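Local structure of putative glycoside hydrolase (Bacteroides thetaiotaomicron VPI-5482, 3HBZ) at residues 9-14 with 85-90; 22-27 with 203-208; 152-157 with 331-336. The protein is of unknown exact function but binds calcium and may take part in carbohydrate metabolism, possibly as a glycoside hydrolase. All coordinates share one frame; numbering follows the deposited sequence. Where two conformers were deposited one is given.

Contact 1 of 3, residues 9-14 with 85-90; sequences EADILS and KKYTVS. With NA (sodium ion), chain E; CA (calcium ion), chain C.
The ammonium group of Lys-85 is surrounded by four acceptors, beginning with Asp-11 OD1, which lies 2.6 Å from NZ in a salt bridge. The nitrogen reaches that oxygen on the anti side of the carboxylate, 27° out of its plane. NZ also has water 1 at 2.7 Å, the hydroxyl OH of Tyr-87 at 3.2 Å and the backbone O of Asn-30 around it; three hydrogens must be shared among the four, and the Tyr-87 bond is the longest of those measured. A bend in the lysine chain (chi3 -51°) brings CE up against Ala-10 O. The same Asp-11 carboxylate chelates a sodium ion, OD1 at 2.5 Å and OD2 at 2.7 Å. Water 1 ligates this ion as well, so it links the metal to the lysine, and Asn-7 adds a protein ligand.

Tyr-87 OH forms a second junction. It accepts the backbone N-H of Ile-12 at 3.0 Å from Ile-12 N, with an angle of 147° at the hydrogen. Past the hydroxyl the contact turns apolar: the Ile-12 and Tyr-87 side chains slide past each other in opposite directions, and CD1 sits over one ring face, offset toward the rim, in a CH-pi contact 3.8 Å from the centroid. Ile-12 also packs on Phe-50 of its own sheet and on Val-76 and Ile-33 of the five-stranded sheet, so the pair joins the two.

Glu-9 is poorly ordered; its side chain crosses that of Lys-85 at about a right angle, and its OE2 binds a calcium ion at 2.7 Å, beside Lys-84 O.

A buried lysine is thus probably kept charged by the aspartate, whose negative charge is probably shared with sodium. The N-terminal segment is fastened to strand 84-92 directly by calcium and polar bonds, and by sodium through Asp-11 and water 1.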
loop_
_atom_site.group_PDB
_atom_site.type_symbol
_atom_site.label_atom_id
_atom_site.label_comp_id
_atom_site.label_asym_id
_atom_site.label_seq_id
_atom_site.Cartn_x
_atom_site.Cartn_y
_atom_site.Cartn_z
ATOM N N GLU A 9 3.326 21.756 -12.089
ATOM C CA GLU A 9 2.005 21.118 -12.145
ATOM C C GLU A 9 1.137 21.408 -10.875
ATOM O O GLU A 9 1.638 21.400 -9.754
ATOM C CB GLU A 9 2.177 19.599 -12.312
ATOM C CG GLU A 9 1.420 18.987 -13.461
ATOM C CD GLU A 9 2.304 18.481 -14.598
ATOM O OE1 GLU A 9 3.283 19.172 -14.944
ATOM O OE2 GLU A 9 1.993 17.402 -15.171
ATOM N N ALA A 10 -0.156 21.660 -11.085
ATOM C CA ALA A 10 -1.063 21.860 -10.034
ATOM C C ALA A 10 -1.858 20.581 -9.649
ATOM O O ALA A 10 -2.221 19.715 -10.465
ATOM C CB ALA A 10 -1.956 22.996 -10.356
ATOM N N ASP A 11 -2.058 20.466 -8.353
ATOM C CA ASP A 11 -2.515 19.252 -7.747
ATOM C C ASP A 11 -3.921 19.386 -7.208
ATOM O O ASP A 11 -4.367 20.467 -6.823
ATOM C CB ASP A 11 -1.588 18.892 -6.600
ATOM C CG ASP A 11 -0.150 18.702 -7.059
ATOM O OD1 ASP A 11 0.105 18.115 -8.128
ATOM O OD2 ASP A 11 0.731 19.177 -6.375
ATOM N N ILE A 12 -4.583 18.244 -7.126
ATOM C CA ILE A 12 -5.686 18.057 -6.208
ATOM C C ILE A 12 -5.070 17.774 -4.865
ATOM O O ILE A 12 -4.334 16.818 -4.738
ATOM C CB ILE A 12 -6.552 16.866 -6.613
ATOM C CG1 ILE A 12 -7.274 17.174 -7.950
ATOM C CG2 ILE A 12 -7.578 16.571 -5.535
ATOM C CD1 ILE A 12 -8.101 15.981 -8.514
ATOM N N LEU A 13 -5.402 18.584 -3.870
ATOM C CA LEU A 13 -4.812 18.458 -2.530
ATOM C C LEU A 13 -5.711 17.739 -1.569
ATOM O O LEU A 13 -5.250 17.272 -0.562
ATOM C CB LEU A 13 -4.448 19.836 -1.972
ATOM C CG LEU A 13 -3.413 20.610 -2.781
ATOM C CD1 LEU A 13 -3.329 22.033 -2.208
ATOM C CD2 LEU A 13 -2.045 19.858 -2.727
ATOM N N SER A 14 -7.008 17.661 -1.853
ATOM C CA SER A 14 -7.939 16.884 -1.011
ATOM C C SER A 14 -9.180 16.552 -1.777
ATOM O O SER A 14 -9.467 17.176 -2.792
ATOM C CB SER A 14 -8.332 17.645 0.290
ATOM O OG SER A 14 -9.229 18.745 0.034
ATOM N N LYS A 85 -2.614 18.528 -15.413
ATOM C CA LYS A 85 -2.410 17.168 -14.968
ATOM C C LYS A 85 -3.750 16.480 -14.996
ATOM O O LYS A 85 -4.717 17.029 -14.501
ATOM C CB LYS A 85 -1.856 17.130 -13.523
ATOM C CG LYS A 85 -0.927 15.965 -13.295
ATOM C CD LYS A 85 -0.829 15.458 -11.835
ATOM C CE LYS A 85 -0.543 16.519 -10.819
ATOM N NZ LYS A 85 0.048 15.900 -9.571
ATOM N N LYS A 86 -3.779 15.251 -15.476
ATOM C CA LYS A 86 -4.988 14.461 -15.466
ATOM C C LYS A 86 -4.977 13.540 -14.271
ATOM O O LYS A 86 -3.983 12.875 -14.004
ATOM C CB LYS A 86 -5.068 13.623 -16.764
ATOM C CG LYS A 86 -6.450 13.445 -17.316
ATOM C CD LYS A 86 -6.427 13.236 -18.883
ATOM C CE LYS A 86 -5.669 11.966 -19.308
ATOM N NZ LYS A 86 -5.629 11.717 -20.812
ATOM N N TYR A 87 -6.093 13.499 -13.560
ATOM C CA TYR A 87 -6.297 12.550 -12.491
ATOM C C TYR A 87 -7.404 11.601 -12.884
ATOM O O TYR A 87 -8.397 12.047 -13.463
ATOM C CB TYR A 87 -6.732 13.277 -11.234
ATOM C CG TYR A 87 -5.658 13.996 -10.458
ATOM C CD1 TYR A 87 -5.280 15.283 -10.785
ATOM C CD2 TYR A 87 -5.100 13.425 -9.317
ATOM C CE1 TYR A 87 -4.326 15.953 -10.042
ATOM C CE2 TYR A 87 -4.158 14.096 -8.557
ATOM C CZ TYR A 87 -3.803 15.369 -8.904
ATOM O OH TYR A 87 -2.845 16.029 -8.186
ATOM N N THR A 88 -7.221 10.319 -12.564
ATOM C CA THR A 88 -8.243 9.300 -12.601
ATOM C C THR A 88 -8.824 9.108 -11.208
ATOM O O THR A 88 -8.137 8.721 -10.272
ATOM C CB THR A 88 -7.671 7.957 -13.089
ATOM O OG1 THR A 88 -7.120 8.132 -14.400
ATOM C CG2 THR A 88 -8.747 6.843 -13.140
ATOM N N VAL A 89 -10.125 9.334 -11.084
ATOM C CA VAL A 89 -10.790 9.268 -9.805
ATOM C C VAL A 89 -11.758 8.096 -9.821
ATOM O O VAL A 89 -12.647 8.025 -10.682
ATOM C CB VAL A 89 -11.525 10.563 -9.505
ATOM C CG1 VAL A 89 -12.328 10.471 -8.144
ATOM C CG2 VAL A 89 -10.505 11.755 -9.484
ATOM N N SER A 90 -11.537 7.181 -8.881
ATOM C CA SER A 90 -12.251 5.938 -8.775
ATOM C C SER A 90 -12.939 5.876 -7.418
ATOM O O SER A 90 -12.425 6.420 -6.404
ATOM C CB SER A 90 -11.268 4.763 -8.889
ATOM O OG SER A 90 -10.612 4.720 -10.134
HETATM NA NA NA E . 2.510 18.848 -8.401
HETATM CA CA CA C . 0.976 17.588 -17.660
HETATM O O HOH W 1 2.648 16.622 -9.888
HETATM O O HOH W 2 -0.534 17.183 -19.583
HETATM O O HOH W 3 0.805 15.561 -16.514
HETATM O O HOH W 4 2.701 17.563 -6.749
#

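Contact 2 of 3, residues 22-27 with 203-208; sequences MTTSPI and GLPFRH. With ACT (acetate ion), chain H.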
loop_
_atom_site.group_PDB
_atom_site.type_symbol
_atom_site.label_atom_id
_atom_site.label_comp_id
_atom_site.label_asym_id
_atom_site.label_seq_id
_atom_site.Cartn_x
_atom_site.Cartn_y
_atom_site.Cartn_z
HETATM N N MSE A 22 -17.445 8.513 3.966
HETATM C CA MSE A 22 -16.359 7.731 3.362
HETATM C C MSE A 22 -15.869 6.775 4.452
HETATM O O MSE A 22 -15.983 7.073 5.631
HETATM C CB MSE A 22 -15.278 8.665 2.848
HETATM C CG MSE A 22 -15.763 9.430 1.626
HETATM SE SE MSE A 22 -14.434 10.554 0.851
HETATM C CE MSE A 22 -13.965 11.641 2.360
ATOM N N THR A 23 -15.415 5.590 4.070
ATOM C CA THR A 23 -15.132 4.562 5.072
ATOM C C THR A 23 -13.710 4.740 5.591
ATOM O O THR A 23 -13.371 4.219 6.646
ATOM C CB THR A 23 -15.318 3.185 4.500
ATOM O OG1 THR A 23 -14.373 3.028 3.432
ATOM C CG2 THR A 23 -16.809 2.994 3.989
ATOM N N THR A 24 -12.904 5.493 4.848
ATOM C CA THR A 24 -11.489 5.779 5.172
ATOM C C THR A 24 -11.085 6.968 4.327
ATOM O O THR A 24 -11.813 7.331 3.419
ATOM C CB THR A 24 -10.561 4.576 4.878
ATOM O OG1 THR A 24 -9.228 4.832 5.383
ATOM C CG2 THR A 24 -10.526 4.255 3.363
ATOM N N SER A 25 -9.954 7.606 4.628
ATOM C CA SER A 25 -9.525 8.753 3.848
ATOM C C SER A 25 -9.211 8.407 2.407
ATOM O O SER A 25 -8.623 7.387 2.109
ATOM C CB SER A 25 -8.279 9.381 4.453
ATOM O OG SER A 25 -8.630 9.933 5.687
ATOM N N PRO A 26 -9.536 9.309 1.501
ATOM C CA PRO A 26 -9.177 9.082 0.099
ATOM C C PRO A 26 -7.688 8.909 -0.068
ATOM O O PRO A 26 -6.943 9.544 0.627
ATOM C CB PRO A 26 -9.644 10.357 -0.603
ATOM C CG PRO A 26 -10.701 10.902 0.261
ATOM C CD PRO A 26 -10.419 10.477 1.673
ATOM N N ILE A 27 -7.281 8.026 -0.973
ATOM C CA ILE A 27 -5.891 7.763 -1.217
ATOM C C ILE A 27 -5.527 8.516 -2.504
ATOM O O ILE A 27 -6.002 8.193 -3.619
ATOM C CB ILE A 27 -5.578 6.246 -1.349
ATOM C CG1 ILE A 27 -5.856 5.588 0.010
ATOM C CG2 ILE A 27 -4.113 6.064 -1.802
ATOM C CD1 ILE A 27 -5.823 4.056 0.005
ATOM N N GLY A 203 -3.447 -0.488 6.301
ATOM C CA GLY A 203 -4.780 -1.032 6.614
ATOM C C GLY A 203 -5.911 -0.368 5.861
ATOM O O GLY A 203 -5.845 0.827 5.595
ATOM N N LEU A 204 -6.960 -1.137 5.564
ATOM C CA LEU A 204 -8.191 -0.603 5.043
ATOM C C LEU A 204 -9.348 -1.260 5.807
ATOM O O LEU A 204 -9.160 -2.294 6.468
ATOM C CB LEU A 204 -8.302 -0.860 3.542
ATOM C CG LEU A 204 -7.384 -0.019 2.617
ATOM C CD1 LEU A 204 -7.530 -0.477 1.120
ATOM C CD2 LEU A 204 -7.661 1.455 2.784
ATOM N N PRO A 205 -10.544 -0.674 5.727
ATOM C CA PRO A 205 -11.654 -1.223 6.528
ATOM C C PRO A 205 -12.028 -2.652 6.126
ATOM O O PRO A 205 -11.981 -2.983 4.937
ATOM C CB PRO A 205 -12.794 -0.245 6.259
ATOM C CG PRO A 205 -12.091 1.029 5.930
ATOM C CD PRO A 205 -10.909 0.604 5.106
ATOM N N PHE A 206 -12.325 -3.493 7.127
ATOM C CA PHE A 206 -12.658 -4.918 6.921
ATOM C C PHE A 206 -13.790 -5.279 7.870
ATOM O O PHE A 206 -13.716 -4.968 9.066
ATOM C CB PHE A 206 -11.413 -5.779 7.192
ATOM C CG PHE A 206 -11.585 -7.232 6.819
ATOM C CD1 PHE A 206 -11.807 -7.607 5.499
ATOM C CD2 PHE A 206 -11.547 -8.228 7.810
ATOM C CE1 PHE A 206 -11.997 -8.962 5.157
ATOM C CE2 PHE A 206 -11.716 -9.557 7.493
ATOM C CZ PHE A 206 -11.961 -9.938 6.140
ATOM N N ARG A 207 -14.860 -5.881 7.352
ATOM C CA ARG A 207 -16.070 -6.103 8.163
ATOM C C ARG A 207 -16.340 -7.581 8.494
ATOM O O ARG A 207 -17.449 -7.950 8.802
ATOM C CB ARG A 207 -17.308 -5.462 7.500
ATOM C CG ARG A 207 -17.201 -3.945 7.286
ATOM C CD ARG A 207 -18.434 -3.386 6.562
ATOM N NE ARG A 207 -18.165 -2.044 6.003
ATOM C CZ ARG A 207 -18.808 -0.913 6.311
ATOM N NH1 ARG A 207 -19.788 -0.906 7.192
ATOM N NH2 ARG A 207 -18.470 0.234 5.720
ATOM N N HIS A 208 -15.306 -8.416 8.491
ATOM C CA HIS A 208 -15.417 -9.816 8.980
ATOM C C HIS A 208 -14.297 -10.058 10.010
ATOM O O HIS A 208 -13.430 -9.211 10.181
ATOM C CB HIS A 208 -15.273 -10.820 7.829
ATOM C CG HIS A 208 -16.153 -10.526 6.660
ATOM N ND1 HIS A 208 -17.520 -10.720 6.694
ATOM C CD2 HIS A 208 -15.867 -10.023 5.429
ATOM C CE1 HIS A 208 -18.038 -10.371 5.524
ATOM N NE2 HIS A 208 -17.058 -9.940 4.741
HETATM C C ACT H . -14.894 -6.329 3.850
HETATM O O ACT H . -15.500 -6.317 4.865
HETATM O OXT ACT H . -14.622 -5.110 3.600
HETATM C CH3 ACT H . -14.520 -7.658 3.104
#
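The touching parts, 23-27 and 204-207, run in nearly opposite directions, 160° apart, and come nearest where the CA atoms of Thr-23 and Pro-205 stand 6.9 Å apart, with no hydrogen bond between the two segments. The contact is made by van der Waals packing, mostly of side chains. The Pro-205 ring fits against the two threonines: its CG lies 3.5 Å from the backbone O of Thr-23 and also faces Thr-23 OG1, while its CD is 4.0 Å from Thr-24 CB. In Thr-24, OG1 is anti to the backbone N (chi1 -172°), which leaves the methyl CG2 between the N and the carbonyl carbon. From there CG2 approaches Leu-204 CD2 at 4.0 Å, the two side chains crossing at about a right angle. Ile-27 CD1 meets the same leucine methyl, CD2, at 4.2 Å.

Thr-23 CG2 lies at the edge of the Arg-207 guanidinium, in its plane, but this rests on one of two deposited conformers and is tentative. The polar end of Arg-207 has its partner elsewhere, NH1 bonding the backbone O of Thr-302. On the far part of 203-208 an acetate ion, probably from the crystallisation liquor, takes the Arg-207 N-H, with its O 2.6 Å from Arg-207 N, and is also bonded to Leu-96 N. Its methyl CH3 rests 3.5 Å from Phe-206 CE1 and 3.6 Å from His-208 CD2.

This contact lies away from the metal sites and joins the loop that leads into strand 27-28 to strand 200-205. Built from methyl and methylene groups alongside threonine oxygens, it depends on the fit of shapes rather than on directed bonds.

Contact 3 of 3, residues 152-157 with 331-336; sequences NGKTGK and IDEVEL. With CA (calcium ion), chain B.
Lys-154 N donates to Asp-332 OD2 at 2.8 Å, on the anti lone pair, at the heart of the tight part of this contact. Thr-155 N adds a weak bond to the same oxygen. The buried carboxylate also binds a calcium ion through OD1 at 2.5 Å and OD2 at 2.6 Å. The loop folds around the metal so that Thr-155 O and Lys-157 O become ligands, joined by Asn-101 O and Glu-103 OE2. Gly-153 passes so near that a side chain there would collide with Asp-332 OD2.

Glu-333 is equally well packed. Its OE2 accepts the Thr-155 hydroxyl on the anti lone pair, 2.6 Å from OG1, and its OE1 makes a salt bridge to Lys-154 NZ at 2.9 Å from above the carboxylate plane. Thr-155 OG1 in turn accepts a hydrogen from water 5, a calcium ligand. An alanine at Glu-333 would probably leave the Lys-154 ammonium without its carboxylate mate, though still beside the Tyr-216 ring, and the Thr-155 hydroxyl without its acceptor.

The loose side belongs to exposed Lys-157, whose CB points away from 331-336. Glu-333 thus acts from the second shell, reaching the calcium through a threonine and a water.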
loop_
_atom_site.group_PDB
_atom_site.type_symbol
_atom_site.label_atom_id
_atom_site.label_comp_id
_atom_site.label_asym_id
_atom_site.label_seq_id
_atom_site.Cartn_x
_atom_site.Cartn_y
_atom_site.Cartn_z
ATOM N N ASN A 152 7.063 -16.207 -13.456
ATOM C CA ASN A 152 6.984 -17.604 -13.050
ATOM C C ASN A 152 6.436 -17.802 -11.654
ATOM O O ASN A 152 7.181 -18.094 -10.735
ATOM C CB ASN A 152 8.340 -18.305 -13.149
ATOM C CG ASN A 152 8.880 -18.362 -14.567
ATOM O OD1 ASN A 152 8.135 -18.550 -15.529
ATOM N ND2 ASN A 152 10.196 -18.212 -14.702
ATOM N N GLY A 153 5.124 -17.669 -11.515
ATOM C CA GLY A 153 4.462 -17.811 -10.235
ATOM C C GLY A 153 4.102 -19.262 -10.009
ATOM O O GLY A 153 4.396 -20.105 -10.826
ATOM N N LYS A 154 3.378 -19.537 -8.938
ATOM C CA LYS A 154 2.931 -20.869 -8.669
ATOM C C LYS A 154 1.852 -21.217 -9.685
ATOM O O LYS A 154 1.892 -22.278 -10.268
ATOM C CB LYS A 154 2.408 -20.974 -7.230
ATOM C CG LYS A 154 1.912 -22.373 -6.851
ATOM C CD LYS A 154 1.822 -22.522 -5.339
ATOM C CE LYS A 154 1.337 -23.930 -4.960
ATOM N NZ LYS A 154 -0.026 -24.191 -5.486
ATOM N N THR A 155 0.886 -20.324 -9.888
ATOM C CA THR A 155 -0.005 -20.397 -11.060
ATOM C C THR A 155 0.013 -18.994 -11.620
ATOM O O THR A 155 -0.029 -18.038 -10.867
ATOM C CB THR A 155 -1.457 -20.816 -10.695
ATOM O OG1 THR A 155 -1.862 -20.141 -9.494
ATOM C CG2 THR A 155 -1.572 -22.377 -10.487
ATOM N N GLY A 156 0.095 -18.851 -12.930
ATOM C CA GLY A 156 0.276 -17.529 -13.545
ATOM C C GLY A 156 1.513 -16.809 -13.017
ATOM O O GLY A 156 2.544 -17.427 -12.822
ATOM N N LYS A 157 1.419 -15.495 -12.838
ATOM C CA LYS A 157 2.546 -14.672 -12.393
ATOM C C LYS A 157 2.471 -14.555 -10.903
ATOM O O LYS A 157 1.509 -15.075 -10.302
ATOM C CB LYS A 157 2.487 -13.314 -13.048
ATOM C CG LYS A 157 2.409 -13.458 -14.614
ATOM C CD LYS A 157 2.193 -12.122 -15.291
ATOM C CE LYS A 157 2.272 -12.256 -16.835
ATOM N NZ LYS A 157 1.816 -10.995 -17.460
ATOM N N ILE A 331 5.842 -14.373 -3.721
ATOM C CA ILE A 331 4.586 -14.655 -3.047
ATOM C C ILE A 331 3.536 -14.964 -4.076
ATOM O O ILE A 331 3.475 -14.288 -5.111
ATOM C CB ILE A 331 4.121 -13.441 -2.198
ATOM C CG1 ILE A 331 5.050 -13.186 -0.985
ATOM C CG2 ILE A 331 2.671 -13.582 -1.784
ATOM C CD1 ILE A 331 4.917 -14.228 0.162
ATOM N N ASP A 332 2.742 -16.014 -3.841
ATOM C CA ASP A 332 1.629 -16.307 -4.721
ATOM C C ASP A 332 0.488 -17.017 -3.998
ATOM O O ASP A 332 0.682 -17.611 -2.925
ATOM C CB ASP A 332 2.089 -17.140 -5.920
ATOM C CG ASP A 332 1.246 -16.872 -7.195
ATOM O OD1 ASP A 332 0.309 -16.049 -7.123
ATOM O OD2 ASP A 332 1.512 -17.500 -8.255
ATOM N N GLU A 333 -0.702 -16.945 -4.602
ATOM C CA GLU A 333 -1.899 -17.688 -4.145
ATOM C C GLU A 333 -2.217 -17.432 -2.665
ATOM O O GLU A 333 -2.330 -18.365 -1.858
ATOM C CB GLU A 333 -1.730 -19.192 -4.391
ATOM C CG GLU A 333 -1.621 -19.568 -5.850
ATOM C CD GLU A 333 -1.599 -21.086 -6.109
ATOM O OE1 GLU A 333 -1.699 -21.883 -5.149
ATOM O OE2 GLU A 333 -1.497 -21.488 -7.297
ATOM N N VAL A 334 -2.393 -16.170 -2.301
ATOM C CA VAL A 334 -2.602 -15.844 -0.905
ATOM C C VAL A 334 -4.096 -15.689 -0.696
ATOM O O VAL A 334 -4.811 -15.228 -1.587
ATOM C CB VAL A 334 -1.875 -14.504 -0.503
ATOM C CG1 VAL A 334 -2.139 -14.128 0.942
ATOM C CG2 VAL A 334 -0.389 -14.639 -0.733
ATOM N N GLU A 335 -4.540 -16.004 0.515
ATOM C CA GLU A 335 -5.914 -15.798 0.898
ATOM C C GLU A 335 -6.029 -15.216 2.297
ATOM O O GLU A 335 -5.430 -15.713 3.248
ATOM C CB GLU A 335 -6.701 -17.138 0.816
ATOM C CG GLU A 335 -8.147 -16.885 0.970
ATOM C CD GLU A 335 -9.035 -18.090 0.739
ATOM O OE1 GLU A 335 -8.515 -19.207 0.530
ATOM O OE2 GLU A 335 -10.269 -17.881 0.772
ATOM N N LEU A 336 -6.846 -14.186 2.443
ATOM C CA LEU A 336 -7.315 -13.768 3.774
ATOM C C LEU A 336 -8.597 -14.544 4.125
ATOM O O LEU A 336 -9.677 -14.299 3.561
ATOM C CB LEU A 336 -7.559 -12.251 3.770
ATOM C CG LEU A 336 -8.020 -11.670 5.103
ATOM C CD1 LEU A 336 -7.025 -11.984 6.227
ATOM C CD2 LEU A 336 -8.289 -10.131 4.917
HETATM CA CA CA B . -0.351 -16.145 -9.513
HETATM O O HOH W 5 -2.118 -17.599 -8.890
#

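Along the chain, contact 1 closes before contact 3 opens, whereas the segments of contact 2 alternate with those of each of the others. Contacts 1 and 3 lie on opposite sides of the chain's centre, their own centres about 33 Å apart; the centre of contact 2 is about 21 Å from that of contact 1 and about 25 Å from that of contact 3. Strand 84-92 shares the five-stranded sheet with strand 27-28, which the 22-27 loop enters. Strands 200-205 and 328-338 belong to the same network of antiparallel strands, where Phe-206 packs on Leu-336. Metal-free contact 2 thus stands between, touching contact 3 and coming within about 6 Å of contact 1 (nearest atoms), and ties the five-stranded sheet to that network.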